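Local structure of 2-dehydropantoate 2-reductase (Porphyromonas gingivalis, 2QYT) at residues G24-L29 against R65-R70; A47-I52 against T72-N77; A79-V84 against R104-Q109; K137-I142 against W196-K201; V237-R242 against V299-Y304. The protein probably catalyses the NADPH-dependent reduction of 2-dehydropantoate (ketopantoate) to (R)-pantoate, the second step from 3-methyl-2-oxobutanoate in pantothenate biosynthesis. One frame throughout, in Å; residues are numbered along the deposited sequence. Where two conformers were deposited one is given.

Contact 1: G24-L29 against R65-R70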
# COMPACT_ATOMS: atom_id res chain seq x y z
N GLY A 24 8.00 -8.74 2.29
CA GLY A 24 9.33 -9.24 1.89
C GLY A 24 9.84 -10.40 2.74
O GLY A 24 10.42 -11.37 2.23
N ALA A 25 9.60 -10.33 4.06
CA ALA A 25 9.99 -11.41 4.95
C ALA A 25 9.23 -12.71 4.63
O ALA A 25 9.82 -13.79 4.59
CB ALA A 25 9.78 -10.99 6.42
N MSE A 26 7.91 -12.63 4.45
CA MSE A 26 7.12 -13.82 4.15
C MSE A 26 7.57 -14.43 2.84
O MSE A 26 7.71 -15.67 2.73
CB MSE A 26 5.64 -13.49 4.10
CG MSE A 26 5.07 -12.99 5.45
SE MSE A 26 5.11 -14.41 6.84
CE MSE A 26 3.52 -15.38 6.25
N LEU A 27 7.78 -13.58 1.84
CA LEU A 27 8.31 -14.10 0.55
C LEU A 27 9.67 -14.76 0.71
O LEU A 27 9.89 -15.85 0.15
CB LEU A 27 8.37 -12.99 -0.53
CG LEU A 27 6.94 -12.52 -0.93
CD1 LEU A 27 7.02 -11.16 -1.72
CD2 LEU A 27 6.27 -13.65 -1.73
N ALA A 28 10.60 -14.11 1.42
CA ALA A 28 11.93 -14.72 1.64
C ALA A 28 11.90 -16.06 2.37
O ALA A 28 12.72 -16.92 2.11
CB ALA A 28 12.82 -13.74 2.42
N LEU A 29 10.95 -16.23 3.30
CA LEU A 29 10.80 -17.53 3.98
C LEU A 29 10.46 -18.63 3.01
O LEU A 29 10.98 -19.73 3.10
CB LEU A 29 9.69 -17.48 5.05
CG LEU A 29 9.98 -16.67 6.32
CD1 LEU A 29 8.81 -16.79 7.26
CD2 LEU A 29 11.24 -17.18 6.96
N ARG A 65 4.29 -14.64 16.68
CA ARG A 65 5.45 -15.07 15.91
C ARG A 65 6.72 -14.28 16.22
O ARG A 65 6.66 -13.12 16.60
CB ARG A 65 5.17 -15.01 14.37
CG ARG A 65 4.11 -16.04 13.89
CD ARG A 65 3.80 -15.85 12.43
NE ARG A 65 2.98 -14.67 12.23
CZ ARG A 65 2.90 -13.98 11.09
NH1 ARG A 65 2.10 -12.90 11.03
NH2 ARG A 65 3.57 -14.37 10.03
N ASP A 66 7.88 -14.89 16.03
CA ASP A 66 9.14 -14.16 16.16
C ASP A 66 10.08 -14.90 15.25
O ASP A 66 10.55 -15.98 15.59
CB ASP A 66 9.66 -14.14 17.63
CG ASP A 66 11.00 -13.35 17.80
OD1 ASP A 66 11.71 -13.06 16.79
OD2 ASP A 66 11.35 -13.01 18.94
N PHE A 67 10.38 -14.31 14.10
CA PHE A 67 11.18 -14.99 13.09
C PHE A 67 12.24 -14.14 12.37
O PHE A 67 12.12 -12.93 12.29
CB PHE A 67 10.30 -15.80 12.07
CG PHE A 67 9.39 -14.95 11.21
CD1 PHE A 67 8.08 -14.65 11.63
CD2 PHE A 67 9.82 -14.46 10.00
CE1 PHE A 67 7.25 -13.84 10.84
CE2 PHE A 67 9.01 -13.69 9.18
CZ PHE A 67 7.72 -13.36 9.59
N LEU A 68 13.26 -14.82 11.82
CA LEU A 68 14.26 -14.15 11.02
C LEU A 68 14.22 -14.64 9.55
O LEU A 68 14.50 -15.80 9.30
CB LEU A 68 15.66 -14.35 11.66
CG LEU A 68 16.91 -13.73 11.02
CD1 LEU A 68 16.92 -12.20 11.23
CD2 LEU A 68 18.17 -14.37 11.65
N ALA A 69 13.88 -13.76 8.61
CA ALA A 69 13.74 -14.10 7.22
C ALA A 69 15.04 -13.71 6.52
O ALA A 69 15.57 -12.61 6.76
CB ALA A 69 12.54 -13.30 6.62
N ARG A 70 15.57 -14.61 5.70
CA ARG A 70 16.82 -14.35 5.02
C ARG A 70 16.58 -14.20 3.53
O ARG A 70 16.10 -15.11 2.88
CB ARG A 70 17.82 -15.48 5.30
CG ARG A 70 18.01 -15.74 6.80
CD ARG A 70 18.84 -17.01 7.02
NE ARG A 70 19.10 -17.31 8.42
CZ ARG A 70 18.17 -17.59 9.34
NH1 ARG A 70 16.84 -17.56 9.05
NH2 ARG A 70 18.60 -17.84 10.57
O HOH W 1 14.20 -16.97 5.09
O HOH W 2 14.90 -16.10 0.56

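Contact 2: A47-I52 against T72-N77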
# COMPACT_ATOMS: atom_id res chain seq x y z
N ALA A 47 21.21 2.24 8.50
CA ALA A 47 21.23 1.38 9.68
C ALA A 47 20.35 0.18 9.55
O ALA A 47 20.70 -0.90 10.02
CB ALA A 47 20.85 2.17 10.96
N HIS A 48 19.19 0.36 8.94
CA HIS A 48 18.29 -0.74 8.67
C HIS A 48 19.03 -1.78 7.79
O HIS A 48 19.20 -2.93 8.19
CB HIS A 48 17.04 -0.21 7.99
CG HIS A 48 15.90 -1.17 7.93
ND1 HIS A 48 15.59 -2.03 8.98
CD2 HIS A 48 14.96 -1.38 6.98
CE1 HIS A 48 14.52 -2.73 8.66
NE2 HIS A 48 14.14 -2.39 7.44
N LEU A 49 19.49 -1.35 6.62
CA LEU A 49 20.37 -2.18 5.78
C LEU A 49 21.51 -2.81 6.57
O LEU A 49 21.74 -4.03 6.47
CB LEU A 49 20.93 -1.39 4.59
CG LEU A 49 22.06 -2.07 3.79
CD1 LEU A 49 21.48 -3.32 3.08
CD2 LEU A 49 22.66 -1.12 2.75
N GLU A 50 22.25 -2.02 7.34
CA GLU A 50 23.40 -2.59 8.08
C GLU A 50 23.03 -3.65 9.14
O GLU A 50 23.75 -4.65 9.29
CB GLU A 50 24.34 -1.50 8.63
CG GLU A 50 25.18 -0.82 7.49
CD GLU A 50 25.90 -1.84 6.49
OE1 GLU A 50 26.67 -2.72 7.01
OE2 GLU A 50 25.70 -1.76 5.22
N ALA A 51 21.92 -3.43 9.86
CA ALA A 51 21.47 -4.37 10.89
C ALA A 51 20.99 -5.69 10.26
O ALA A 51 21.19 -6.77 10.82
CB ALA A 51 20.35 -3.77 11.71
N ILE A 52 20.31 -5.59 9.12
CA ILE A 52 19.87 -6.76 8.34
C ILE A 52 21.10 -7.57 7.92
O ILE A 52 21.11 -8.76 8.16
CB ILE A 52 19.06 -6.34 7.12
CG1 ILE A 52 17.74 -5.70 7.61
CG2 ILE A 52 18.75 -7.51 6.19
CD1 ILE A 52 16.91 -5.15 6.52
N THR A 72 17.41 -13.52 -0.63
CA THR A 72 18.43 -13.89 -1.62
C THR A 72 19.42 -12.75 -1.67
O THR A 72 20.61 -12.97 -1.77
CB THR A 72 17.83 -14.08 -3.03
OG1 THR A 72 16.68 -14.92 -2.87
CG2 THR A 72 18.86 -14.77 -4.05
N CYS A 73 18.92 -11.52 -1.62
CA CYS A 73 19.81 -10.40 -1.80
C CYS A 73 19.20 -9.24 -1.05
O CYS A 73 17.98 -9.06 -1.05
CB CYS A 73 20.01 -10.12 -3.31
SG CYS A 73 20.84 -8.55 -3.70
N VAL A 74 20.05 -8.47 -0.36
CA VAL A 74 19.62 -7.23 0.28
C VAL A 74 20.71 -6.19 0.04
O VAL A 74 21.90 -6.48 0.18
CB VAL A 74 19.29 -7.37 1.81
CG1 VAL A 74 20.59 -7.76 2.60
CG2 VAL A 74 18.74 -6.03 2.37
N THR A 75 20.28 -4.99 -0.34
CA THR A 75 21.23 -3.96 -0.79
C THR A 75 20.54 -2.60 -0.77
O THR A 75 19.33 -2.55 -0.65
CB THR A 75 21.85 -4.31 -2.20
OG1 THR A 75 22.74 -3.28 -2.56
CG2 THR A 75 20.80 -4.46 -3.33
N ASP A 76 21.31 -1.49 -0.83
CA ASP A 76 20.73 -0.15 -1.07
C ASP A 76 20.77 0.22 -2.55
O ASP A 76 20.39 1.32 -2.90
CB ASP A 76 21.38 0.96 -0.20
CG ASP A 76 22.87 1.00 -0.32
OD1 ASP A 76 23.43 0.25 -1.14
OD2 ASP A 76 23.49 1.79 0.42
N ASN A 77 21.24 -0.69 -3.39
CA ASN A 77 21.45 -0.39 -4.82
C ASN A 77 20.65 -1.28 -5.80
O ASN A 77 21.06 -2.40 -6.07
CB ASN A 77 22.92 -0.47 -5.15
CG ASN A 77 23.28 0.21 -6.49
OD1 ASN A 77 22.44 0.43 -7.39
ND2 ASN A 77 24.56 0.51 -6.62

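Contact 3: A79-V84 against R104-Q109. With EDO (1,2-ethanediol), chain H.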
# COMPACT_ATOMS: atom_id res chain seq x y z
N ALA A 79 20.53 -1.55 -8.93
CA ALA A 79 21.26 -2.03 -10.09
C ALA A 79 22.00 -3.35 -9.77
O ALA A 79 22.35 -4.13 -10.69
CB ALA A 79 22.23 -0.95 -10.58
N GLU A 80 22.30 -3.55 -8.49
CA GLU A 80 22.89 -4.82 -8.05
C GLU A 80 21.86 -5.97 -8.09
O GLU A 80 22.23 -7.14 -8.31
CB GLU A 80 23.49 -4.70 -6.66
CG GLU A 80 24.84 -3.98 -6.63
CD GLU A 80 25.24 -3.61 -5.19
OE1 GLU A 80 24.59 -4.11 -4.22
OE2 GLU A 80 26.17 -2.79 -5.03
N VAL A 81 20.58 -5.65 -7.93
CA VAL A 81 19.53 -6.64 -8.10
C VAL A 81 19.33 -7.03 -9.60
O VAL A 81 19.28 -8.23 -9.93
CB VAL A 81 18.24 -6.19 -7.41
CG1 VAL A 81 17.10 -7.21 -7.60
CG2 VAL A 81 18.50 -5.95 -5.95
N GLY A 82 19.26 -6.06 -10.52
CA GLY A 82 18.99 -6.40 -11.93
C GLY A 82 17.50 -6.60 -12.15
O GLY A 82 16.69 -6.35 -11.23
N THR A 83 17.11 -6.93 -13.36
CA THR A 83 15.68 -6.97 -13.67
C THR A 83 14.99 -8.11 -12.90
O THR A 83 15.62 -9.15 -12.62
CB THR A 83 15.46 -7.16 -15.17
OG1 THR A 83 16.01 -8.42 -15.50
CG2 THR A 83 16.19 -6.05 -16.00
N VAL A 84 13.72 -7.93 -12.57
CA VAL A 84 12.95 -8.92 -11.80
C VAL A 84 11.56 -9.11 -12.42
O VAL A 84 11.17 -8.39 -13.37
CB VAL A 84 12.78 -8.51 -10.28
CG1 VAL A 84 14.15 -8.38 -9.57
CG2 VAL A 84 12.06 -7.21 -10.17
N ARG A 104 14.17 1.83 -11.93
CA ARG A 104 14.37 1.47 -13.34
C ARG A 104 15.40 0.33 -13.61
O ARG A 104 15.14 -0.55 -14.47
CB ARG A 104 14.72 2.70 -14.21
CG ARG A 104 13.50 3.50 -14.68
CD ARG A 104 13.84 4.50 -15.79
NE ARG A 104 12.66 5.27 -16.20
CZ ARG A 104 11.75 4.81 -17.05
NH1 ARG A 104 10.71 5.55 -17.39
NH2 ARG A 104 11.88 3.58 -17.55
N PRO A 105 16.55 0.33 -12.91
CA PRO A 105 17.45 -0.81 -13.11
C PRO A 105 16.84 -2.18 -12.81
O PRO A 105 17.39 -3.18 -13.22
CB PRO A 105 18.64 -0.51 -12.18
CG PRO A 105 18.66 0.95 -12.06
CD PRO A 105 17.15 1.32 -12.00
N MSE A 106 15.69 -2.23 -12.13
CA MSE A 106 15.05 -3.50 -11.90
C MSE A 106 13.95 -3.83 -12.90
O MSE A 106 13.36 -4.89 -12.82
CB MSE A 106 14.54 -3.62 -10.45
CG MSE A 106 15.71 -3.52 -9.43
SE MSE A 106 15.12 -3.73 -7.62
CE MSE A 106 13.97 -2.12 -7.50
N ILE A 107 13.66 -2.92 -13.82
CA ILE A 107 12.52 -3.10 -14.69
C ILE A 107 13.02 -3.70 -15.98
O ILE A 107 13.88 -3.11 -16.66
CB ILE A 107 11.76 -1.75 -14.94
CG1 ILE A 107 11.11 -1.27 -13.64
CG2 ILE A 107 10.73 -1.88 -16.07
CD1 ILE A 107 10.51 0.10 -13.76
N GLY A 108 12.52 -4.88 -16.32
CA GLY A 108 12.85 -5.45 -17.61
C GLY A 108 11.54 -5.68 -18.32
O GLY A 108 10.53 -5.04 -17.96
N GLN A 109 11.57 -6.63 -19.27
CA GLN A 109 10.46 -7.02 -20.17
C GLN A 109 9.23 -7.45 -19.42
O GLN A 109 8.16 -6.91 -19.65
CB GLN A 109 10.89 -8.14 -21.15
CG GLN A 109 9.76 -9.19 -21.47
CD GLN A 109 10.00 -10.12 -22.70
OE1 GLN A 109 11.15 -10.51 -23.01
NE2 GLN A 109 8.91 -10.50 -23.37
C1 EDO H . 14.10 -8.26 -20.00
O1 EDO H . 14.48 -6.86 -19.94
C2 EDO H . 14.47 -9.10 -18.78
O2 EDO H . 15.87 -9.02 -18.54

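Contact 4: K137-I142 against W196-K201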
# COMPACT_ATOMS: atom_id res chain seq x y z
N LYS A 137 -2.28 -2.17 -9.52
CA LYS A 137 -2.78 -1.44 -8.37
C LYS A 137 -2.81 -2.40 -7.20
O LYS A 137 -3.06 -3.59 -7.38
CB LYS A 137 -4.21 -0.96 -8.63
CG LYS A 137 -4.28 -0.10 -9.85
CD LYS A 137 -5.57 0.65 -9.96
CE LYS A 137 -5.56 1.36 -11.30
NZ LYS A 137 -6.86 2.00 -11.62
N GLY A 138 -2.55 -1.89 -6.01
CA GLY A 138 -2.60 -2.73 -4.83
C GLY A 138 -2.91 -1.92 -3.58
O GLY A 138 -2.75 -0.70 -3.58
N CYS A 139 -3.41 -2.60 -2.55
CA CYS A 139 -3.50 -2.01 -1.24
C CYS A 139 -3.49 -3.09 -0.16
O CYS A 139 -3.94 -4.22 -0.39
CB CYS A 139 -4.73 -1.12 -1.11
SG CYS A 139 -6.28 -2.03 -1.03
N VAL A 140 -2.97 -2.75 1.02
CA VAL A 140 -2.80 -3.71 2.12
C VAL A 140 -3.55 -3.22 3.35
O VAL A 140 -3.76 -2.02 3.50
CB VAL A 140 -1.30 -4.01 2.41
CG1 VAL A 140 -0.63 -4.60 1.18
CG2 VAL A 140 -0.53 -2.76 2.86
N TYR A 141 -4.05 -4.14 4.17
CA TYR A 141 -4.56 -3.82 5.50
C TYR A 141 -3.68 -4.60 6.46
O TYR A 141 -3.70 -5.83 6.50
CB TYR A 141 -6.02 -4.24 5.66
CG TYR A 141 -6.99 -3.42 4.88
CD1 TYR A 141 -7.67 -2.38 5.48
CD2 TYR A 141 -7.21 -3.65 3.53
CE1 TYR A 141 -8.61 -1.61 4.76
CE2 TYR A 141 -8.12 -2.88 2.80
CZ TYR A 141 -8.82 -1.86 3.41
OH TYR A 141 -9.71 -1.08 2.69
N ILE A 142 -2.87 -3.87 7.21
CA ILE A 142 -1.84 -4.49 8.03
C ILE A 142 -1.35 -3.43 8.99
O ILE A 142 -1.22 -2.26 8.60
CB ILE A 142 -0.65 -5.08 7.19
CG1 ILE A 142 0.19 -6.07 8.05
CG2 ILE A 142 0.16 -3.99 6.41
CD1 ILE A 142 1.53 -6.62 7.33
N TRP A 196 -12.13 -0.53 -6.75
CA TRP A 196 -13.05 -0.42 -5.63
C TRP A 196 -12.35 -0.58 -4.29
O TRP A 196 -12.56 0.21 -3.40
CB TRP A 196 -14.19 -1.42 -5.79
CG TRP A 196 -14.93 -1.72 -4.54
CD1 TRP A 196 -15.11 -2.95 -3.96
CD2 TRP A 196 -15.59 -0.77 -3.70
NE1 TRP A 196 -15.86 -2.82 -2.81
CE2 TRP A 196 -16.17 -1.49 -2.63
CE3 TRP A 196 -15.75 0.63 -3.74
CZ2 TRP A 196 -16.89 -0.87 -1.60
CZ3 TRP A 196 -16.48 1.25 -2.72
CH2 TRP A 196 -17.03 0.50 -1.67
N TYR A 197 -11.50 -1.61 -4.16
CA TYR A 197 -10.72 -1.83 -2.93
C TYR A 197 -9.80 -0.65 -2.63
O TYR A 197 -9.64 -0.23 -1.48
CB TYR A 197 -9.92 -3.15 -2.98
CG TYR A 197 -10.82 -4.35 -2.98
CD1 TYR A 197 -11.11 -5.04 -1.80
CD2 TYR A 197 -11.44 -4.76 -4.16
CE1 TYR A 197 -12.00 -6.15 -1.80
CE2 TYR A 197 -12.31 -5.85 -4.18
CZ TYR A 197 -12.59 -6.55 -3.00
OH TYR A 197 -13.47 -7.62 -3.04
N ILE A 198 -9.23 -0.10 -3.69
CA ILE A 198 -8.37 1.07 -3.59
C ILE A 198 -9.09 2.34 -3.12
O ILE A 198 -8.57 3.06 -2.25
CB ILE A 198 -7.70 1.36 -4.94
CG1 ILE A 198 -6.87 0.16 -5.40
CG2 ILE A 198 -6.84 2.64 -4.88
CD1 ILE A 198 -5.56 0.17 -4.87
N MSE A 199 -10.22 2.69 -3.74
CA MSE A 199 -10.98 3.86 -3.27
C MSE A 199 -11.53 3.60 -1.88
O MSE A 199 -11.51 4.47 -1.02
CB MSE A 199 -12.07 4.32 -4.25
CG MSE A 199 -13.22 3.35 -4.52
SE MSE A 199 -14.88 4.24 -5.14
CE MSE A 199 -15.90 4.13 -3.51
N LYS A 200 -12.01 2.37 -1.65
CA LYS A 200 -12.56 2.02 -0.34
C LYS A 200 -11.54 2.24 0.79
O LYS A 200 -11.85 2.90 1.78
CB LYS A 200 -13.13 0.59 -0.33
CG LYS A 200 -14.08 0.28 0.82
CD LYS A 200 -14.26 -1.23 1.00
CE LYS A 200 -13.14 -1.87 1.84
NZ LYS A 200 -12.57 -3.11 1.21
N LYS A 201 -10.31 1.75 0.60
CA LYS A 201 -9.22 1.98 1.54
C LYS A 201 -8.94 3.48 1.73
O LYS A 201 -8.83 3.95 2.87
CB LYS A 201 -7.94 1.26 1.06
CG LYS A 201 -6.68 1.56 1.86
CD LYS A 201 -6.36 0.46 2.84
CE LYS A 201 -5.54 0.97 4.02
NZ LYS A 201 -4.12 0.95 3.66
O HOH W 3 -2.43 0.29 1.04
O HOH W 4 -10.31 -1.80 0.46

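Contact 5: V237-R242 against V299-Y304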
# COMPACT_ATOMS: atom_id res chain seq x y z
N VAL A 237 -16.31 12.75 0.35
CA VAL A 237 -15.38 11.84 -0.31
C VAL A 237 -16.13 10.89 -1.25
O VAL A 237 -15.64 10.59 -2.35
CB VAL A 237 -14.44 11.07 0.73
CG1 VAL A 237 -15.13 9.86 1.38
CG2 VAL A 237 -13.09 10.65 0.08
N ALA A 238 -17.32 10.45 -0.84
CA ALA A 238 -18.13 9.55 -1.65
C ALA A 238 -18.67 10.24 -2.89
O ALA A 238 -18.62 9.67 -3.98
CB ALA A 238 -19.27 8.94 -0.85
N GLU A 239 -19.14 11.48 -2.71
CA GLU A 239 -19.56 12.35 -3.82
C GLU A 239 -18.41 12.61 -4.80
O GLU A 239 -18.62 12.57 -6.01
CB GLU A 239 -20.11 13.69 -3.29
CG GLU A 239 -20.87 14.53 -4.32
CD GLU A 239 -21.38 15.85 -3.75
OE1 GLU A 239 -21.12 16.17 -2.56
OE2 GLU A 239 -22.06 16.59 -4.51
N LEU A 240 -17.21 12.88 -4.26
CA LEU A 240 -16.01 13.11 -5.07
C LEU A 240 -15.77 11.93 -6.01
O LEU A 240 -15.66 12.10 -7.23
CB LEU A 240 -14.76 13.33 -4.20
CG LEU A 240 -13.40 13.49 -4.93
CD1 LEU A 240 -12.44 14.30 -4.11
CD2 LEU A 240 -12.72 12.18 -5.30
N PHE A 241 -15.70 10.74 -5.42
CA PHE A 241 -15.42 9.53 -6.16
C PHE A 241 -16.55 9.18 -7.12
O PHE A 241 -16.30 8.80 -8.27
CB PHE A 241 -15.04 8.39 -5.22
CG PHE A 241 -13.62 8.47 -4.74
CD1 PHE A 241 -13.27 9.28 -3.67
CD2 PHE A 241 -12.62 7.77 -5.40
CE1 PHE A 241 -11.94 9.39 -3.25
CE2 PHE A 241 -11.29 7.87 -4.98
CZ PHE A 241 -10.96 8.68 -3.90
N ARG A 242 -17.79 9.37 -6.65
CA ARG A 242 -18.98 9.19 -7.48
C ARG A 242 -18.95 10.07 -8.73
O ARG A 242 -19.57 9.74 -9.74
CB ARG A 242 -20.26 9.43 -6.67
CG ARG A 242 -21.41 8.54 -7.08
CD ARG A 242 -22.63 8.72 -6.20
NE ARG A 242 -22.43 8.20 -4.85
CZ ARG A 242 -22.58 8.92 -3.73
NH1 ARG A 242 -22.92 10.20 -3.80
NH2 ARG A 242 -22.38 8.34 -2.55
N VAL A 299 -17.07 20.00 -7.74
CA VAL A 299 -17.86 19.54 -6.60
C VAL A 299 -17.53 20.33 -5.32
O VAL A 299 -16.37 20.39 -4.87
CB VAL A 299 -17.66 18.01 -6.32
CG1 VAL A 299 -18.67 17.52 -5.31
CG2 VAL A 299 -17.77 17.19 -7.59
N ASP A 300 -18.55 20.94 -4.72
CA ASP A 300 -18.35 21.63 -3.45
C ASP A 300 -18.23 20.64 -2.29
O ASP A 300 -19.08 19.77 -2.11
CB ASP A 300 -19.46 22.65 -3.18
CG ASP A 300 -19.03 23.76 -2.21
OD1 ASP A 300 -19.90 24.60 -1.82
OD2 ASP A 300 -17.82 23.79 -1.84
N LEU A 301 -17.13 20.75 -1.54
CA LEU A 301 -16.91 19.92 -0.36
C LEU A 301 -16.53 20.83 0.79
O LEU A 301 -15.34 20.97 1.09
CB LEU A 301 -15.81 18.87 -0.56
CG LEU A 301 -15.72 18.00 -1.82
CD1 LEU A 301 -14.50 17.11 -1.70
CD2 LEU A 301 -16.97 17.16 -2.05
N PRO A 302 -17.53 21.47 1.43
CA PRO A 302 -17.28 22.44 2.50
C PRO A 302 -16.55 21.89 3.73
O PRO A 302 -15.65 22.56 4.23
CB PRO A 302 -18.68 22.95 2.86
CG PRO A 302 -19.62 21.93 2.35
CD PRO A 302 -18.97 21.32 1.15
N MSE A 303 -16.93 20.71 4.21
CA MSE A 303 -16.31 20.12 5.41
C MSE A 303 -14.82 19.80 5.23
O MSE A 303 -14.01 20.13 6.10
CB MSE A 303 -17.05 18.85 5.84
CG MSE A 303 -16.77 18.38 7.28
SE MSE A 303 -17.32 19.65 8.70
CE MSE A 303 -19.19 19.97 8.22
N TYR A 304 -14.48 19.15 4.12
CA TYR A 304 -13.08 18.91 3.77
C TYR A 304 -12.31 20.22 3.64
O TYR A 304 -11.18 20.32 4.13
CB TYR A 304 -12.98 18.11 2.48
CG TYR A 304 -12.76 16.64 2.70
CD1 TYR A 304 -13.83 15.75 2.73
CD2 TYR A 304 -11.47 16.13 2.87
CE1 TYR A 304 -13.64 14.39 2.93
CE2 TYR A 304 -11.26 14.75 3.07
CZ TYR A 304 -12.34 13.90 3.10
OH TYR A 304 -12.13 12.56 3.29

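Contact 1: G24-L29 against R65-R70
The first helix of the Rossmann domain, 18-33, here sets Ala25, Met26, Ala28 and Leu29 against Phe67 and Ala69 of strand 66-69, the edge strand of the mixed sheet. Helix and strand approach to 8.0 Å between axes at 71°, a close fit that small residues make possible: Ala25 CB and Ala69 CB are 3.6 Å apart, and the latter also lies 3.4 Å from Ala25 O. Beyond the alanine pair, Phe67 is met by three residues. Ala25 CB sits at the edge of its ring, near the ring plane, while Leu29 CD1 comes obliquely to within 3.7 Å of Phe67 CE2. Met26, a selenomethionine, starts away from the strand, but the bend at chi2 (-66°) brings SE back toward it. This SE reaches Phe67 CZ at 3.9 Å, an oblique Met-aromatic contact, and meets Arg65 NH2 at the edge of the guanidinium, whose charge is paired with Asp157. At the other end a water donates to both Ala28 O and Arg70 O, at 2.8 Å each. This is helix-on-sheet packing, with small residues allowing the close approach, and it joins the first helix of the Rossmann fold to the mixed sheet beside it.

Contact 2: A47-I52 against T72-N77
Leu49 and Ile52 of helix 46-55 pack on Val74, Thr75 and Asp76 at strand 73-75, an outermost strand of the parallel Rossmann sheet. The segments run at 145°, nearer antiparallel than parallel, as expected of a helix that returns alongside parallel strands. Leu49 carries most of the contact. Its CB already points toward the strand, and CG stands anti to the backbone N (chi1 169°), which carries it out toward the strand; chi2 then sets the fork. One prong, CD1, lies 3.9 Å from Val74 CG2 and equally close to Thr75 CA, touching a side chain and the strand backbone together. The other, CD2, rests against the carboxylate carbon of Asp76, CG, at 3.7 Å, the two side chains crossing at about a right angle. A branched apolar residue suits this place because its two methyls meet neighbours on successive residues. Ile52, one turn on, adds CG2, which fits near both methyls of Val74. Thr75 points away from the helix; its hydroxyl is hydrogen-bonded to Glu80 and also shapes the exit of the strand. There OG1 of Thr75 accepts from Asn77 N at 3.1 Å, an ST turn with an N-H...O angle of 156°.

Contact 3: A79-V84 against R104-Q109
Where the chain leaves helix 78-81, Gly82 takes a positive phi of 82°, at which a CB would press on the carbonyl O of Val81, and the backbone of Gly82-Val84 then runs closely beside Pro105-Met106. Val84 N donates to Met106 O at 3.1 Å, from a position tilted 27° out of the carbonyl plane. The same oxygen receives a CA-H contact from Thr83 CA at 3.2 Å, and Gly82 O in turn accepts one from Met106 CA. Among the side chains, Met106, a selenomethionine, bears the largest share of buried surface: its CG lies by Gly82 O, and its flexible chain carries SE to 4.0 Å from Val81 CB, with the branch CG1 of that valine equally close. Pro105 lays CB on Ala79 CA, 3.7 Å away, at a more exposed end. Thr83 divides its branches: CG2 sits 3.8 Å from Gly108 CA, where a CB would clash with Thr83 CB, while OG1 is hydrogen-bonded to O2 of a 1,2-ethanediol, probably from the crystallisation liquor, at 3.1 Å. Met106 also reaches Ala12 and Ile87, and Val81 reaches Ser41 and Ile43, so the contact packs against strands 38-43, 9-14 and 86-89 of the parallel sheet.

Contact 4: K137-I142 against W196-K201
Lys137 opens the strand by resting CB near Ile198 CD1, then sends its extended chain away to salt bridges with Asp195 and Glu124. At Gly138 it is the carbonyl that meets the helix: O is only 3.2 Å from Ile198 CD1, a tight fit for a methyl on an oxygen. The same methyl lies 4.1 Å from Cys139 CB, while Cys139 SG turns toward the helix backbone and stops 3.8 Å from Tyr197 O, its small size matching the close approach. Strand 137-148 belongs to the mixed sheet of the Rossmann-type domain and helix 194-215 to the C-terminal domain; in ketopantoate reductases cofactor and substrate bind in the cleft between these domains. Val140 directs its side chain away but offers its carbonyl: Lys201 NZ donates to Val140 O at 3.0 Å, nearly along the C=O axis at 175°, and also bonds Asn118 OD1. Tyr141 follows, its side chain and that of Lys201 running antiparallel, side by side. An unusual chi2 of 101° in Lys201 places CD over the ring face, 3.7 Å from the Tyr141 centroid, as a CH-pi contact; the chain, bent again at chi4, then brings NZ to Val140. The phenol end lies on the helix, with Tyr141 OH 3.3 Å from Lys201 CA. Beside it, a water donates to Tyr197 O at 2.6 Å and accepts from Lys200 NZ.

Contact 5: V237-R242 against V299-Y304
Segment 237-242 is regular helix, whereas 299-301 is an extended approach to helix 302-309, with Leu301 at its N-cap position; the backbones come closest at Leu240 and Val299, 6.9 Å between CA atoms. Val299 points toward the helix and puts CG1 3.5 Å from Glu239 CD. The extended chain of Glu239 lays its aliphatic part, with CG 3.8 Å from Val299 CG1, over the valine and leaves the carboxylate at the exposed margin, where a charged residue suits. Deeper in, Leu240 CD1 and Leu301 CD1 meet at 4.2 Å, two leucines well suited to a buried apolar layer. Tyr304 reaches across with its phenol end: OH is 3.8 Å from Val237 CB, which approaches the ring obliquely, and this buried hydroxyl is satisfied by a hydrogen bond to Ser206 OG. Glu236, just before the first segment, accepts from the backbone N of Met303 and Tyr304. In this all-helical part of the C-terminal domain, Leu240 and Leu301 share Val290 of helix 288-296, while Val237 and Tyr304 both pack on helix 194-215.

Overall arrangement
Contacts 1, 2 and 3 lie in the Rossmann-type domain and contact 5 in the helical C-terminal domain; contact 4 joins the two. Contacts 1 and 2 alternate along the chain, their centres 14 Å apart. Contact 2 passes directly into contact 3 through Thr75 OG1 and Glu80 OE1, 2.6 Å apart, probably hydrogen-bonded. Contact 1 shares the mixed sheet with contact 4, about 23 Å away between centres, and contact 4 touches contact 5 through Met199 CB and Phe241 CD2 at 3.7 Å. Contact 4, at the junction of the domains, lies by the cleft where, as in other ketopantoate reductases, the active site is expected, whereas contacts 2 and 5, 43 Å apart between centres, occupy opposite sides of the chain's centre.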